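Local coordinates for protein 2,3-dimethylmalate lyase (PDB 3FA4) that is a magnesium-binding lyase of the phosphoenolpyruvate phosphomutase family, built on a TIM-barrel fold, at residues 4-9 with 108-112; 131-137 with 175-179; 195-199 with 227-233. All coordinates share one frame; numbering follows the deposited sequence.

Overall arrangement
Three contacts sample different parts of the parallel barrel, and their centres lie about 24 Å apart in every pairing, without touching. Contact 1 lies closest to the middle of the chain, its centre about 11 Å from that of the chain, and sets helix 5-13 against the residues leading into strand 111-114. Contact 2 joins two outer helices that precede and follow strand 156-161; contact 3 joins the helices that follow strands 186-189 and 211-213. The magnesium ion, held by D86, at the end of strand 83-86, and D88 just after it, is about 13 Å from the V109 side chain of contact 1 and about 12 Å from the L131 side chain of contact 2.

Contact 1. Residues 4-9 with 108-112; sequences TAATSL and GVAAF
A6 and A110 come together almost backbone to backbone, with only 3.7 Å between A6 CA and A110 CA, whereas T4 and G108 are further apart. Segment 4-9 begins helix 5-13, and segment 108-112 turns out of helix 94-107 at G108, the positive-phi residue of a Schellman motif, before entering strand 111-114. Their polar link runs through two waters. T4, at the N-cap, accepts from A6 N at 3.1 Å through its OG1, with a nearly straight N-H...O angle of 171°. OG1 stands anti to T4 N (chi1 165°), where it accepts the A6 N-H bond and donates its own proton to the first water at 2.9 Å. The same water donates to V109 O at 2.7 Å. A second water accepts from A5 N at 3.1 Å and has G108 O among the acceptors around it. In the TIM-barrel framework this places the N-terminal helix across the entry to strand 111-114, whose A111 and F112 pair through their backbones with A85 on one flanking strand and with V156 and I158 on the other. P82 and D154, in the loops leading into those flanking strands, touch A110 and A6 respectively, so the helix lies at the end of the barrel where strands start. Close packing completes the fit. A110 CB points at the first helical turn and comes within 3.4 Å of A5 O, the carbonyl that also accepts from L9 N; A5 CB makes an apolar contact with the same methyl. L9, one turn on, adds to this: its chi1 of -167° sets CG anti to the backbone N, and the CD2 branch reaches A111 CB at 3.6 Å and A110 CB at 3.9 Å. V109 points away from helix 5-13 and packs on Y104, A71 and S75.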
loop_
_atom_site.group_PDB
_atom_site.type_symbol
_atom_site.label_atom_id
_atom_site.label_comp_id
_atom_site.label_asym_id
_atom_site.label_seq_id
_atom_site.Cartn_x
_atom_site.Cartn_y
_atom_site.Cartn_z
ATOM N N THR B 4 3.046 4.827 -23.760
ATOM C CA THR B 4 1.922 5.180 -22.851
ATOM C C THR B 4 0.743 5.768 -23.655
ATOM O O THR B 4 0.900 6.239 -24.830
ATOM C CB THR B 4 2.404 6.006 -21.568
ATOM O OG1 THR B 4 1.279 6.629 -20.918
ATOM C CG2 THR B 4 3.444 7.130 -21.985
ATOM N N ALA B 5 -0.437 5.645 -23.065
ATOM C CA ALA B 5 -1.605 6.310 -23.616
ATOM C C ALA B 5 -1.593 7.849 -23.419
ATOM O O ALA B 5 -2.464 8.522 -23.976
ATOM C CB ALA B 5 -2.901 5.659 -23.204
ATOM N N ALA B 6 -0.571 8.389 -22.729
ATOM C CA ALA B 6 -0.294 9.857 -22.647
ATOM C C ALA B 6 -0.024 10.503 -24.005
ATOM O O ALA B 6 -0.576 11.572 -24.365
ATOM C CB ALA B 6 0.925 10.117 -21.684
ATOM N N THR B 7 0.879 9.829 -24.718
ATOM C CA THR B 7 1.342 10.156 -26.058
ATOM C C THR B 7 0.234 10.101 -27.108
ATOM O O THR B 7 0.196 10.925 -28.015
ATOM C CB THR B 7 2.503 9.216 -26.493
ATOM O OG1 THR B 7 3.605 9.348 -25.571
ATOM C CG2 THR B 7 2.976 9.569 -27.887
ATOM N N SER B 8 -0.671 9.146 -27.025
ATOM C CA SER B 8 -1.708 9.137 -28.055
ATOM C C SER B 8 -2.812 10.195 -27.698
ATOM O O SER B 8 -3.318 10.871 -28.561
ATOM C CB SER B 8 -2.191 7.707 -28.305
ATOM O OG SER B 8 -2.826 7.174 -27.176
ATOM N N LEU B 9 -3.123 10.380 -26.418
ATOM C CA LEU B 9 -3.949 11.534 -25.950
ATOM C C LEU B 9 -3.382 12.864 -26.411
ATOM O O LEU B 9 -4.092 13.677 -27.006
ATOM C CB LEU B 9 -4.127 11.567 -24.423
ATOM C CG LEU B 9 -5.208 12.538 -23.926
ATOM C CD1 LEU B 9 -6.586 12.298 -24.577
ATOM C CD2 LEU B 9 -5.340 12.563 -22.341
ATOM N N GLY B 108 1.205 5.011 -16.080
ATOM C CA GLY B 108 0.602 4.934 -17.399
ATOM C C GLY B 108 -0.620 5.795 -17.512
ATOM O O GLY B 108 -1.378 5.668 -18.495
ATOM N N VAL B 109 -0.782 6.722 -16.557
ATOM C CA VAL B 109 -1.895 7.704 -16.606
ATOM C C VAL B 109 -1.719 8.622 -17.805
ATOM O O VAL B 109 -0.615 9.040 -18.002
ATOM C CB VAL B 109 -2.009 8.479 -15.322
ATOM C CG1 VAL B 109 -3.221 9.404 -15.400
ATOM C CG2 VAL B 109 -2.191 7.479 -14.185
ATOM N N ALA B 110 -2.760 8.861 -18.631
ATOM C CA ALA B 110 -2.650 9.789 -19.765
ATOM C C ALA B 110 -2.746 11.326 -19.460
ATOM O O ALA B 110 -2.151 12.129 -20.166
ATOM C CB ALA B 110 -3.595 9.391 -20.895
ATOM N N ALA B 111 -3.527 11.724 -18.478
ATOM C CA ALA B 111 -3.702 13.113 -18.132
ATOM C C ALA B 111 -4.142 13.138 -16.669
ATOM O O ALA B 111 -4.661 12.158 -16.207
ATOM C CB ALA B 111 -4.791 13.733 -19.008
ATOM N N PHE B 112 -3.930 14.229 -15.944
ATOM C CA PHE B 112 -4.497 14.351 -14.572
ATOM C C PHE B 112 -4.878 15.783 -14.374
ATOM O O PHE B 112 -4.223 16.656 -14.913
ATOM C CB PHE B 112 -3.484 13.941 -13.467
ATOM C CG PHE B 112 -2.162 14.662 -13.520
ATOM C CD1 PHE B 112 -1.963 15.834 -12.812
ATOM C CD2 PHE B 112 -1.106 14.151 -14.236
ATOM C CE1 PHE B 112 -0.719 16.480 -12.819
ATOM C CE2 PHE B 112 0.127 14.799 -14.281
ATOM C CZ PHE B 112 0.322 15.964 -13.563
HETATM O O HOH W 1 1.899 8.337 -18.682
HETATM O O HOH W 2 -1.045 3.699 -20.666
#

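Contact 2. Residues 131-137 with 175-179; sequences LVDTDTY and RLRAA
R175 grips a single acceptor, V132 O, with both terminal nitrogens. R175 NH1 to V132 O is 2.8 Å with an N-H...O angle of 154°, and NH1 stands almost straight out from the carbonyl. R175 NH2 to V132 O, at 3.1 Å and 137°, is more bent and comes from above the carbonyl plane. Salt bridges from NH1 to D116 and from NE to E171 further fix the group's rotation. With its chain extended from CG to NE, R175 reaches from helix 169-181 to the loop that precedes helix 134-151. L131 CD1 covers one guanidinium face, 4.1 Å from NH1, while T134 OG1 lies over the opposite face and 3.4 Å from R175 CG. T134 itself opens helix 134-151, N-capped by D133, whose OD2 accepts from T136 N at 3.0 Å. Beyond the polar centre, the Y137 ring turns its edge to the backbone, CE2 lying 3.6 Å from R175 O, and the same CE2 meets A179 CB at 4.1 Å. T134 CG2 packs on A178 CB. Helices 134-151 and 169-181 thus meet over strand 156-161, where Y137 and A179 both rest on A159, and R175 and L176 touch T161.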
loop_
_atom_site.group_PDB
_atom_site.type_symbol
_atom_site.label_atom_id
_atom_site.label_comp_id
_atom_site.label_asym_id
_atom_site.label_seq_id
_atom_site.Cartn_x
_atom_site.Cartn_y
_atom_site.Cartn_z
ATOM N N LEU B 131 -9.994 28.741 -1.553
ATOM C CA LEU B 131 -9.017 28.825 -2.657
ATOM C C LEU B 131 -7.677 29.348 -2.242
ATOM O O LEU B 131 -7.574 30.086 -1.296
ATOM C CB LEU B 131 -9.561 29.706 -3.760
ATOM C CG LEU B 131 -10.673 29.201 -4.657
ATOM C CD1 LEU B 131 -10.589 30.121 -5.797
ATOM C CD2 LEU B 131 -10.399 27.855 -5.165
ATOM N N VAL B 132 -6.645 28.953 -2.971
ATOM C CA VAL B 132 -5.266 29.451 -2.746
ATOM C C VAL B 132 -4.937 30.556 -3.782
ATOM O O VAL B 132 -5.459 30.524 -4.947
ATOM C CB VAL B 132 -4.295 28.209 -2.794
ATOM C CG1 VAL B 132 -3.579 28.072 -4.105
ATOM C CG2 VAL B 132 -3.325 28.226 -1.640
ATOM N N ASP B 133 -4.124 31.540 -3.390
ATOM C CA ASP B 133 -3.785 32.667 -4.285
ATOM C C ASP B 133 -3.258 32.143 -5.629
ATOM O O ASP B 133 -2.854 30.996 -5.701
ATOM C CB ASP B 133 -2.736 33.524 -3.640
ATOM C CG ASP B 133 -1.513 32.737 -3.332
ATOM O OD1 ASP B 133 -1.540 31.879 -2.395
ATOM O OD2 ASP B 133 -0.544 32.929 -4.078
ATOM N N THR B 134 -3.287 32.973 -6.681
ATOM C CA THR B 134 -2.970 32.528 -8.029
ATOM C C THR B 134 -1.542 32.125 -8.135
ATOM O O THR B 134 -1.244 31.179 -8.850
ATOM C CB THR B 134 -3.295 33.600 -9.114
ATOM O OG1 THR B 134 -4.701 33.923 -9.088
ATOM C CG2 THR B 134 -2.995 33.077 -10.495
ATOM N N ASP B 135 -0.655 32.849 -7.444
ATOM C CA ASP B 135 0.804 32.562 -7.408
ATOM C C ASP B 135 1.116 31.153 -6.974
ATOM O O ASP B 135 1.793 30.394 -7.679
ATOM C CB ASP B 135 1.516 33.521 -6.462
ATOM C CG ASP B 135 2.066 34.769 -7.177
ATOM O OD1 ASP B 135 1.677 35.056 -8.350
ATOM O OD2 ASP B 135 2.916 35.463 -6.571
ATOM N N THR B 136 0.601 30.792 -5.805
ATOM C CA THR B 136 0.682 29.443 -5.298
ATOM C C THR B 136 0.081 28.390 -6.206
ATOM O O THR B 136 0.624 27.293 -6.263
ATOM C CB THR B 136 0.063 29.335 -3.878
ATOM O OG1 THR B 136 0.752 30.234 -2.969
ATOM C CG2 THR B 136 0.227 27.898 -3.373
ATOM N N TYR B 137 -1.027 28.691 -6.882
ATOM C CA TYR B 137 -1.635 27.802 -7.891
ATOM C C TYR B 137 -0.731 27.531 -9.101
ATOM O O TYR B 137 -0.610 26.405 -9.573
ATOM C CB TYR B 137 -2.949 28.422 -8.370
ATOM C CG TYR B 137 -3.645 27.727 -9.545
ATOM C CD1 TYR B 137 -3.936 26.369 -9.514
ATOM C CD2 TYR B 137 -4.075 28.456 -10.631
ATOM C CE1 TYR B 137 -4.545 25.728 -10.585
ATOM C CE2 TYR B 137 -4.728 27.840 -11.704
ATOM C CZ TYR B 137 -4.948 26.482 -11.683
ATOM O OH TYR B 137 -5.660 25.924 -12.685
ATOM N N ARG B 175 -7.035 33.023 -13.911
ATOM C CA ARG B 175 -6.294 31.894 -13.339
ATOM C C ARG B 175 -6.036 30.783 -14.400
ATOM O O ARG B 175 -4.952 30.150 -14.426
ATOM C CB ARG B 175 -7.050 31.296 -12.123
ATOM C CG ARG B 175 -7.043 32.132 -10.846
ATOM C CD ARG B 175 -7.963 31.582 -9.837
ATOM N NE ARG B 175 -7.813 32.342 -8.593
ATOM C CZ ARG B 175 -7.267 31.878 -7.473
ATOM N NH1 ARG B 175 -6.851 30.622 -7.353
ATOM N NH2 ARG B 175 -7.122 32.671 -6.461
ATOM N N LEU B 176 -7.018 30.529 -15.254
ATOM C CA LEU B 176 -6.745 29.625 -16.412
ATOM C C LEU B 176 -5.605 30.069 -17.283
ATOM O O LEU B 176 -4.749 29.266 -17.564
ATOM C CB LEU B 176 -7.985 29.321 -17.268
ATOM C CG LEU B 176 -8.934 28.391 -16.507
ATOM C CD1 LEU B 176 -10.200 28.193 -17.292
ATOM C CD2 LEU B 176 -8.230 27.064 -16.097
ATOM N N ARG B 177 -5.625 31.333 -17.719
ATOM C CA ARG B 177 -4.592 31.954 -18.575
ATOM C C ARG B 177 -3.221 31.966 -17.864
ATOM O O ARG B 177 -2.210 31.663 -18.467
ATOM C CB ARG B 177 -4.994 33.392 -18.887
ATOM C CG ARG B 177 -5.895 33.527 -20.055
ATOM C CD ARG B 177 -6.238 34.994 -20.313
ATOM N NE ARG B 177 -7.238 35.139 -21.392
ATOM C CZ ARG B 177 -8.212 36.071 -21.434
ATOM N NH1 ARG B 177 -8.403 36.981 -20.452
ATOM N NH2 ARG B 177 -9.032 36.070 -22.466
ATOM N N ALA B 178 -3.171 32.255 -16.570
ATOM C CA ALA B 178 -1.910 32.112 -15.868
ATOM C C ALA B 178 -1.401 30.655 -16.005
ATOM O O ALA B 178 -0.236 30.435 -16.232
ATOM C CB ALA B 178 -2.059 32.519 -14.432
ATOM N N ALA B 179 -2.261 29.655 -15.885
ATOM C CA ALA B 179 -1.790 28.266 -15.937
ATOM C C ALA B 179 -1.477 27.797 -17.383
ATOM O O ALA B 179 -0.631 26.951 -17.592
ATOM C CB ALA B 179 -2.753 27.341 -15.254
#

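Contact 3. Residues 195-199 with 227-233; sequences REMAR and EAKEMGF
M231 reaches from helix 225-231 to helix 195-204, its CE 3.8 Å from R195 CB and its SD 4.1 Å from A198 CB. These are consecutive outer helices of the TIM barrel, following strands 186-189 and 211-213. Their short segments run 44° apart in direction, with axes no closer than 11.1 Å, a spacing bridged by long side chains. M231 has CG anti to its carbonyl carbon (chi1 -66°) and is extended beyond it, and it crosses R195 at about a right angle. A198, whose CB points at the neighbouring helix, also receives F233: the ring comes edge-first, with CZ 3.9 Å from A198 CB. M231 SD lies at the edge of that ring too, so alanine, sulfur and phenyl close into one apolar patch, which I202 on helix 195-204 extends. At the N-terminal ends of the two segments, R195 and E227 are modelled as a salt bridge, their guanidinium and carboxylate planes 10° apart and almost coplanar. The 2.4 Å from R195 NH1 to E227 OE2 is too short to be reliable, because NH1 is crowded in the model, and the detailed geometry is doubtful. R199 flanks the patch, with NH2 3.9 Å from M231 CE. R199 NH2 is 4.4 Å from E227 OE2, beyond salt-bridge range, though the opposite charges may still attract. Further out, R195 packs against P221 and I223, while F233 rests on L212 of strand 211-213. The helix end probably helps position F233: G232, with positive phi, makes a Schellman motif in which F233 N bonds to A228 O at 3.1 Å and G232 N bonds weakly to K229 O. G232 N also reaches A228 O, from the face of the carbonyl plane opposite to F233 N.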
loop_
_atom_site.group_PDB
_atom_site.type_symbol
_atom_site.label_atom_id
_atom_site.label_comp_id
_atom_site.label_asym_id
_atom_site.label_seq_id
_atom_site.Cartn_x
_atom_site.Cartn_y
_atom_site.Cartn_z
ATOM N N ARG B 195 -24.999 27.535 -20.954
ATOM C CA ARG B 195 -24.445 27.287 -22.281
ATOM C C ARG B 195 -23.775 28.535 -22.810
ATOM O O ARG B 195 -22.855 28.475 -23.607
ATOM C CB ARG B 195 -25.545 26.862 -23.237
ATOM C CG ARG B 195 -26.125 25.502 -22.959
ATOM C CD ARG B 195 -27.169 25.118 -24.054
ATOM N NE ARG B 195 -28.097 24.275 -23.334
ATOM C CZ ARG B 195 -28.147 22.954 -23.389
ATOM N NH1 ARG B 195 -27.434 22.268 -24.257
ATOM N NH2 ARG B 195 -28.997 22.321 -22.612
ATOM N N GLU B 196 -24.241 29.677 -22.336
ATOM C CA GLU B 196 -23.694 30.945 -22.755
ATOM C C GLU B 196 -22.294 31.140 -22.196
ATOM O O GLU B 196 -21.400 31.548 -22.920
ATOM C CB GLU B 196 -24.638 32.088 -22.370
ATOM C CG GLU B 196 -24.164 33.462 -22.853
ATOM C CD GLU B 196 -25.114 34.566 -22.439
ATOM O OE1 GLU B 196 -25.436 34.682 -21.206
ATOM O OE2 GLU B 196 -25.547 35.308 -23.336
ATOM N N MET B 197 -22.095 30.819 -20.927
ATOM C CA MET B 197 -20.752 30.862 -20.324
ATOM C C MET B 197 -19.800 29.837 -20.911
ATOM O O MET B 197 -18.579 30.059 -20.935
ATOM C CB MET B 197 -20.818 30.703 -18.813
ATOM C CG MET B 197 -19.499 30.785 -18.128
ATOM S SD MET B 197 -19.594 30.453 -16.384
ATOM C CE MET B 197 -20.149 32.065 -15.862
ATOM N N ALA B 198 -20.341 28.716 -21.412
ATOM C CA ALA B 198 -19.526 27.685 -22.045
ATOM C C ALA B 198 -19.044 28.086 -23.429
ATOM O O ALA B 198 -17.915 27.779 -23.801
ATOM C CB ALA B 198 -20.292 26.372 -22.087
ATOM N N ARG B 199 -19.890 28.762 -24.199
ATOM C CA ARG B 199 -19.451 29.362 -25.432
ATOM C C ARG B 199 -18.416 30.501 -25.219
ATOM O O ARG B 199 -17.390 30.491 -25.852
ATOM C CB ARG B 199 -20.646 29.813 -26.254
ATOM C CG ARG B 199 -21.593 28.670 -26.636
ATOM C CD ARG B 199 -22.705 29.140 -27.661
ATOM N NE ARG B 199 -23.692 28.081 -27.690
ATOM C CZ ARG B 199 -24.867 28.109 -27.061
ATOM N NH1 ARG B 199 -25.285 29.221 -26.419
ATOM N NH2 ARG B 199 -25.635 27.019 -27.088
ATOM N N GLU B 227 -22.957 18.086 -28.723
ATOM C CA GLU B 227 -23.063 19.525 -28.447
ATOM C C GLU B 227 -21.815 20.165 -27.821
ATOM O O GLU B 227 -21.380 21.179 -28.317
ATOM C CB GLU B 227 -24.289 19.816 -27.610
ATOM C CG GLU B 227 -24.635 21.316 -27.473
ATOM C CD GLU B 227 -25.808 21.564 -26.523
ATOM O OE1 GLU B 227 -26.381 20.592 -26.017
ATOM O OE2 GLU B 227 -26.190 22.725 -26.289
ATOM N N ALA B 228 -21.243 19.613 -26.735
ATOM C CA ALA B 228 -19.901 20.027 -26.332
ATOM C C ALA B 228 -18.892 20.087 -27.506
ATOM O O ALA B 228 -18.186 21.048 -27.649
ATOM C CB ALA B 228 -19.373 19.144 -25.222
ATOM N N LYS B 229 -18.837 19.071 -28.362
ATOM C CA LYS B 229 -17.861 19.030 -29.422
ATOM C C LYS B 229 -17.986 20.211 -30.380
ATOM O O LYS B 229 -16.974 20.806 -30.778
ATOM C CB LYS B 229 -18.047 17.758 -30.230
ATOM C CG LYS B 229 -16.975 17.594 -31.314
ATOM C CD LYS B 229 -17.538 16.692 -32.373
ATOM C CE LYS B 229 -16.559 16.650 -33.534
ATOM N NZ LYS B 229 -15.740 15.389 -33.459
ATOM N N GLU B 230 -19.239 20.512 -30.738
ATOM C CA GLU B 230 -19.677 21.634 -31.564
ATOM C C GLU B 230 -19.585 22.989 -30.915
ATOM O O GLU B 230 -19.308 23.959 -31.606
ATOM C CB GLU B 230 -21.076 21.365 -32.026
ATOM C CG GLU B 230 -21.093 20.194 -33.004
ATOM C CD GLU B 230 -22.480 19.646 -33.270
ATOM O OE1 GLU B 230 -23.520 20.130 -32.734
ATOM O OE2 GLU B 230 -22.531 18.725 -34.101
ATOM N N MET B 231 -19.740 23.077 -29.587
ATOM C CA MET B 231 -19.399 24.337 -28.937
ATOM C C MET B 231 -17.888 24.563 -29.082
ATOM O O MET B 231 -17.436 25.672 -29.005
ATOM C CB MET B 231 -19.746 24.370 -27.436
ATOM C CG MET B 231 -21.149 24.319 -27.123
ATOM S SD MET B 231 -21.384 24.199 -25.370
ATOM C CE MET B 231 -23.154 24.677 -25.225
ATOM N N GLY B 232 -17.102 23.502 -29.188
ATOM C CA GLY B 232 -15.666 23.647 -29.323
ATOM C C GLY B 232 -14.825 23.085 -28.215
ATOM O O GLY B 232 -13.617 23.353 -28.180
ATOM N N PHE B 233 -15.401 22.283 -27.305
ATOM C CA PHE B 233 -14.591 21.625 -26.220
ATOM C C PHE B 233 -13.820 20.510 -26.846
ATOM O O PHE B 233 -14.177 20.033 -27.955
ATOM C CB PHE B 233 -15.476 21.030 -25.133
ATOM C CG PHE B 233 -16.083 22.044 -24.236
ATOM C CD1 PHE B 233 -17.369 22.509 -24.475
ATOM C CD2 PHE B 233 -15.340 22.597 -23.177
ATOM C CE1 PHE B 233 -17.929 23.490 -23.642
ATOM C CE2 PHE B 233 -15.887 23.564 -22.331
ATOM C CZ PHE B 233 -17.179 24.013 -22.551
#